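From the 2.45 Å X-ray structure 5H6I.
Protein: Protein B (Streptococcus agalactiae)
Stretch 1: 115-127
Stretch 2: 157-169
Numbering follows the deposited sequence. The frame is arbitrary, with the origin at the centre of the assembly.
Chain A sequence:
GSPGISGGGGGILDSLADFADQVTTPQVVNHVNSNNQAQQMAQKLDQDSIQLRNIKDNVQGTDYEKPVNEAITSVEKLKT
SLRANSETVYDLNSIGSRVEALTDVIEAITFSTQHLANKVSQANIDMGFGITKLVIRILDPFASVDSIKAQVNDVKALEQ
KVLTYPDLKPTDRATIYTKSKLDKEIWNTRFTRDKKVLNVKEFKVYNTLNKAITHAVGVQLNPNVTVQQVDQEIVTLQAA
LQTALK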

# COMPACT_ATOMS: atom_id res chain seq x y z
N HIS A 115 9.27 -1.83 5.61
CA HIS A 115 9.96 -2.66 6.59
C HIS A 115 9.59 -4.14 6.57
O HIS A 115 10.27 -4.92 7.25
CB HIS A 115 9.71 -2.13 8.01
CG HIS A 115 10.18 -0.72 8.22
ND1 HIS A 115 9.46 0.38 7.81
CD2 HIS A 115 11.30 -0.24 8.81
CE1 HIS A 115 10.12 1.48 8.12
NE2 HIS A 115 11.24 1.13 8.73
N LEU A 116 8.56 -4.55 5.84
CA LEU A 116 8.08 -5.93 5.92
C LEU A 116 8.17 -6.68 4.59
O LEU A 116 7.62 -7.78 4.48
CB LEU A 116 6.63 -5.96 6.43
CG LEU A 116 6.38 -5.32 7.79
CD1 LEU A 116 4.95 -5.55 8.24
CD2 LEU A 116 7.36 -5.84 8.83
N ALA A 117 8.86 -6.13 3.59
CA ALA A 117 8.91 -6.77 2.28
C ALA A 117 9.71 -8.07 2.31
O ALA A 117 9.43 -8.98 1.53
CB ALA A 117 9.48 -5.81 1.24
N ASN A 118 10.70 -8.17 3.20
CA ASN A 118 11.54 -9.36 3.29
C ASN A 118 11.02 -10.38 4.29
O ASN A 118 11.65 -11.43 4.47
CB ASN A 118 12.97 -8.97 3.66
CG ASN A 118 13.58 -7.99 2.68
OD1 ASN A 118 13.19 -7.93 1.51
ND2 ASN A 118 14.55 -7.21 3.14
N LYS A 119 9.89 -10.11 4.94
CA LYS A 119 9.39 -11.00 5.97
C LYS A 119 8.65 -12.19 5.36
O LYS A 119 8.30 -12.19 4.18
CB LYS A 119 8.44 -10.24 6.92
CG LYS A 119 9.13 -9.20 7.78
CD LYS A 119 10.16 -9.84 8.69
CE LYS A 119 10.85 -8.80 9.56
NZ LYS A 119 11.90 -9.41 10.42
N VAL A 120 8.43 -13.21 6.19
CA VAL A 120 7.61 -14.34 5.80
C VAL A 120 6.17 -13.86 5.66
O VAL A 120 5.83 -12.76 6.11
CB VAL A 120 7.72 -15.50 6.81
CG1 VAL A 120 9.10 -16.14 6.73
CG2 VAL A 120 7.43 -15.01 8.22
N SER A 121 5.31 -14.69 5.06
CA SER A 121 3.95 -14.26 4.74
C SER A 121 3.16 -13.89 5.99
O SER A 121 2.26 -13.05 5.93
CB SER A 121 3.23 -15.36 3.96
OG SER A 121 3.93 -15.68 2.77
N GLN A 122 3.49 -14.50 7.14
CA GLN A 122 2.68 -14.30 8.34
C GLN A 122 2.74 -12.87 8.85
O GLN A 122 1.79 -12.40 9.48
CB GLN A 122 3.12 -15.27 9.43
CG GLN A 122 2.07 -15.50 10.51
CD GLN A 122 0.77 -16.03 9.93
OE1 GLN A 122 0.76 -16.92 9.09
NE2 GLN A 122 -0.35 -15.47 10.39
N ALA A 123 3.85 -12.16 8.61
CA ALA A 123 3.98 -10.80 9.11
C ALA A 123 2.94 -9.88 8.49
O ALA A 123 2.22 -9.16 9.20
CB ALA A 123 5.39 -10.28 8.85
N ASN A 124 2.84 -9.89 7.16
CA ASN A 124 1.84 -9.05 6.49
C ASN A 124 0.43 -9.59 6.70
O ASN A 124 -0.52 -8.81 6.74
CB ASN A 124 2.16 -8.95 5.00
CG ASN A 124 3.19 -7.88 4.70
OD1 ASN A 124 3.07 -6.75 5.16
ND2 ASN A 124 4.20 -8.24 3.92
N ILE A 125 0.29 -10.91 6.84
CA ILE A 125 -1.03 -11.49 7.09
C ILE A 125 -1.55 -11.05 8.45
O ILE A 125 -2.70 -10.61 8.58
CB ILE A 125 -0.97 -13.03 6.97
CG1 ILE A 125 -0.95 -13.45 5.51
CG2 ILE A 125 -2.15 -13.67 7.69
CD1 ILE A 125 -0.93 -14.96 5.31
N ASP A 126 -0.72 -11.17 9.49
CA ASP A 126 -1.15 -10.79 10.83
C ASP A 126 -1.39 -9.29 10.93
O ASP A 126 -2.33 -8.85 11.60
CB ASP A 126 -0.12 -11.25 11.86
CG ASP A 126 -0.08 -12.75 12.02
OD1 ASP A 126 -1.00 -13.43 11.51
OD2 ASP A 126 0.87 -13.26 12.65
N MET A 127 -0.55 -8.49 10.27
CA MET A 127 -0.69 -7.04 10.37
C MET A 127 -1.88 -6.53 9.55
O MET A 127 -2.58 -5.62 9.98
CB MET A 127 0.60 -6.36 9.92
CG MET A 127 0.97 -5.15 10.75
SD MET A 127 0.38 -3.62 10.02
CE MET A 127 1.50 -3.49 8.63
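Stretch 2, residues 157-169: ALEQKVLTYPDLK

The centre of the contact is apolar and is built around Val162 and Ala123. Their CA atoms lie 5.1 Å apart, and Ala123 CB meets Val162 CB at 4.0 Å. The alanine presents only a methyl group here, and the two backbones lie close. Val162 also reaches Leu116, with CG2 3.7 Å from Leu116 CD1, and Met127, with CG2 4.4 Å from Met127 CG. Its CA-to-CB bond points toward stretch 1, and the residue is buried.

Stretch 2 enters as a helix, and its residues 157-163 run almost antiparallel to helix 121-127. The angle between the N-to-C directions is 173°, and the axes approach to 9.6 Å. Within the helices Met127 pairs with Leu158 and Ala123 with Val162; before helix 121-127, Leu116 lies nearest Leu163, CA to CA 7.2 Å. At the Met127 end, Leu158 points toward stretch 1. Its CD2 lies 3.2 Å from Asp126 O and 3.7 Å from Met127 CA, so the leucine packs on helix backbone. Leu158 CG also lies 4.4 Å from Met127 CG. Glu159 adds a looser contact, CG to Met127 SD at 4.3 Å. At the Leu116 end, Leu163 turns the end of its side chain back, and its CD2 lies 4.0 Å from Leu116 CD2 and 4.1 Å from His115 CB.

Beyond the helix, Tyr165 points toward stretch 1. Its CD2 packs 3.6 Å from Ala123 CB. Asp126 lies at the ring edge, where Tyr165 OH donates a hydrogen bond to Asp126 OD2 at 2.9 Å. The tyrosine thus joins the apolar packing to the polar margin.

Residues 165-169 are extended, with phi near -75° and psi from 136° to 161°. Residues 166-168 meet residues 118-120 at one point. Leu168 N donates to Asn118 O at 2.8 Å, and Val120 N donates to Pro166 O at 3.2 Å. These two bonds flank a single beta bridge between Lys119 and Asp167, whose CA atoms are 4.3 Å apart. Val120 packs against apolar neighbours here: its CG2 lies 4.1 Å from Pro166 CD, and its CG1 4.1 Å from Leu168 CD2.

Lys119 carries much of the polar part of the contact. Its CA-to-CB bond points away from stretch 2, but the chain bends at chi1 and chi2, both m, and its end comes nearer. Lys119 NZ donates to Tyr165 O at 2.6 Å and to Leu163 O at 2.7 Å. The ammonium group therefore ties together the carbonyls of Leu163 and Tyr165. Lys119 NZ also makes a salt bridge with Asp167 OD1 at 3.3 Å, a weak hydrogen bond.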

# COMPACT_ATOMS: atom_id res chain seq x y z
N ALA A 157 1.34 -1.90 18.49
CA ALA A 157 2.02 -3.04 19.10
C ALA A 157 2.20 -4.18 18.10
O ALA A 157 3.21 -4.90 18.16
CB ALA A 157 1.24 -3.53 20.32
N LEU A 158 1.25 -4.35 17.18
CA LEU A 158 1.39 -5.38 16.16
C LEU A 158 2.51 -5.05 15.18
O LEU A 158 3.15 -5.96 14.65
CB LEU A 158 0.06 -5.55 15.41
CG LEU A 158 -0.18 -6.85 14.65
CD1 LEU A 158 -0.06 -8.05 15.58
CD2 LEU A 158 -1.54 -6.82 13.98
N GLU A 159 2.75 -3.76 14.94
CA GLU A 159 3.82 -3.36 14.03
C GLU A 159 5.18 -3.79 14.55
O GLU A 159 5.99 -4.37 13.82
CB GLU A 159 3.78 -1.85 13.81
CG GLU A 159 2.61 -1.35 12.98
CD GLU A 159 2.38 0.14 13.15
OE1 GLU A 159 2.92 0.72 14.11
OE2 GLU A 159 1.64 0.73 12.33
N GLN A 160 5.46 -3.51 15.82
CA GLN A 160 6.75 -3.87 16.39
C GLN A 160 6.88 -5.38 16.57
O GLN A 160 8.00 -5.91 16.58
CB GLN A 160 6.96 -3.16 17.73
CG GLN A 160 7.03 -1.64 17.62
CD GLN A 160 8.39 -1.14 17.19
OE1 GLN A 160 9.42 -1.56 17.73
NE2 GLN A 160 8.41 -0.25 16.21
N LYS A 161 5.75 -6.09 16.71
CA LYS A 161 5.81 -7.53 16.92
C LYS A 161 6.17 -8.26 15.63
O LYS A 161 6.97 -9.21 15.65
CB LYS A 161 4.47 -8.03 17.46
CG LYS A 161 4.36 -9.54 17.56
CD LYS A 161 2.94 -9.97 17.88
CE LYS A 161 2.79 -11.48 17.79
NZ LYS A 161 1.36 -11.90 17.85
N VAL A 162 5.60 -7.84 14.50
CA VAL A 162 5.90 -8.51 13.23
C VAL A 162 7.31 -8.20 12.75
O VAL A 162 7.81 -8.88 11.84
CB VAL A 162 4.86 -8.14 12.16
CG1 VAL A 162 3.46 -8.52 12.61
CG2 VAL A 162 4.94 -6.66 11.82
N LEU A 163 7.96 -7.18 13.32
CA LEU A 163 9.35 -6.91 12.97
C LEU A 163 10.26 -8.05 13.40
O LEU A 163 11.29 -8.30 12.77
CB LEU A 163 9.81 -5.60 13.59
CG LEU A 163 9.44 -4.31 12.86
CD1 LEU A 163 9.91 -3.10 13.65
CD2 LEU A 163 10.03 -4.30 11.45
N THR A 164 9.91 -8.74 14.49
CA THR A 164 10.70 -9.86 14.99
C THR A 164 10.40 -11.16 14.26
O THR A 164 10.97 -12.20 14.63
CB THR A 164 10.46 -10.04 16.49
OG1 THR A 164 9.15 -10.58 16.70
CG2 THR A 164 10.58 -8.71 17.21
N TYR A 165 9.54 -11.14 13.24
CA TYR A 165 9.27 -12.33 12.46
C TYR A 165 10.48 -12.68 11.59
O TYR A 165 11.28 -11.81 11.26
CB TYR A 165 8.03 -12.13 11.59
CG TYR A 165 6.71 -12.23 12.33
CD1 TYR A 165 6.62 -11.98 13.69
CD2 TYR A 165 5.54 -12.58 11.66
CE1 TYR A 165 5.42 -12.07 14.37
CE2 TYR A 165 4.33 -12.67 12.32
CZ TYR A 165 4.28 -12.42 13.68
OH TYR A 165 3.08 -12.51 14.34
N PRO A 166 10.63 -13.95 11.22
CA PRO A 166 11.80 -14.34 10.42
C PRO A 166 11.73 -13.79 9.00
O PRO A 166 10.66 -13.64 8.42
CB PRO A 166 11.74 -15.87 10.42
CG PRO A 166 10.72 -16.25 11.46
CD PRO A 166 9.77 -15.10 11.53
N ASP A 167 12.91 -13.50 8.46
CA ASP A 167 13.02 -13.10 7.06
C ASP A 167 12.95 -14.32 6.15
O ASP A 167 13.15 -15.46 6.57
CB ASP A 167 14.32 -12.34 6.82
CG ASP A 167 14.35 -10.98 7.48
OD1 ASP A 167 13.27 -10.36 7.62
OD2 ASP A 167 15.44 -10.52 7.87
N LEU A 168 12.65 -14.06 4.88
CA LEU A 168 12.62 -15.12 3.89
C LEU A 168 14.04 -15.53 3.50
O LEU A 168 14.91 -14.67 3.29
CB LEU A 168 11.86 -14.68 2.64
CG LEU A 168 10.33 -14.61 2.73
CD1 LEU A 168 9.77 -13.73 1.62
CD2 LEU A 168 9.73 -16.00 2.67
N LYS A 169 14.27 -16.83 3.43
CA LYS A 169 15.55 -17.32 2.94
C LYS A 169 15.65 -17.09 1.43
O LYS A 169 14.63 -16.99 0.74
CB LYS A 169 15.71 -18.81 3.25
CG LYS A 169 16.10 -19.11 4.69
CD LYS A 169 16.17 -20.61 4.93
CE LYS A 169 14.79 -21.22 5.04
NZ LYS A 169 14.10 -20.80 6.30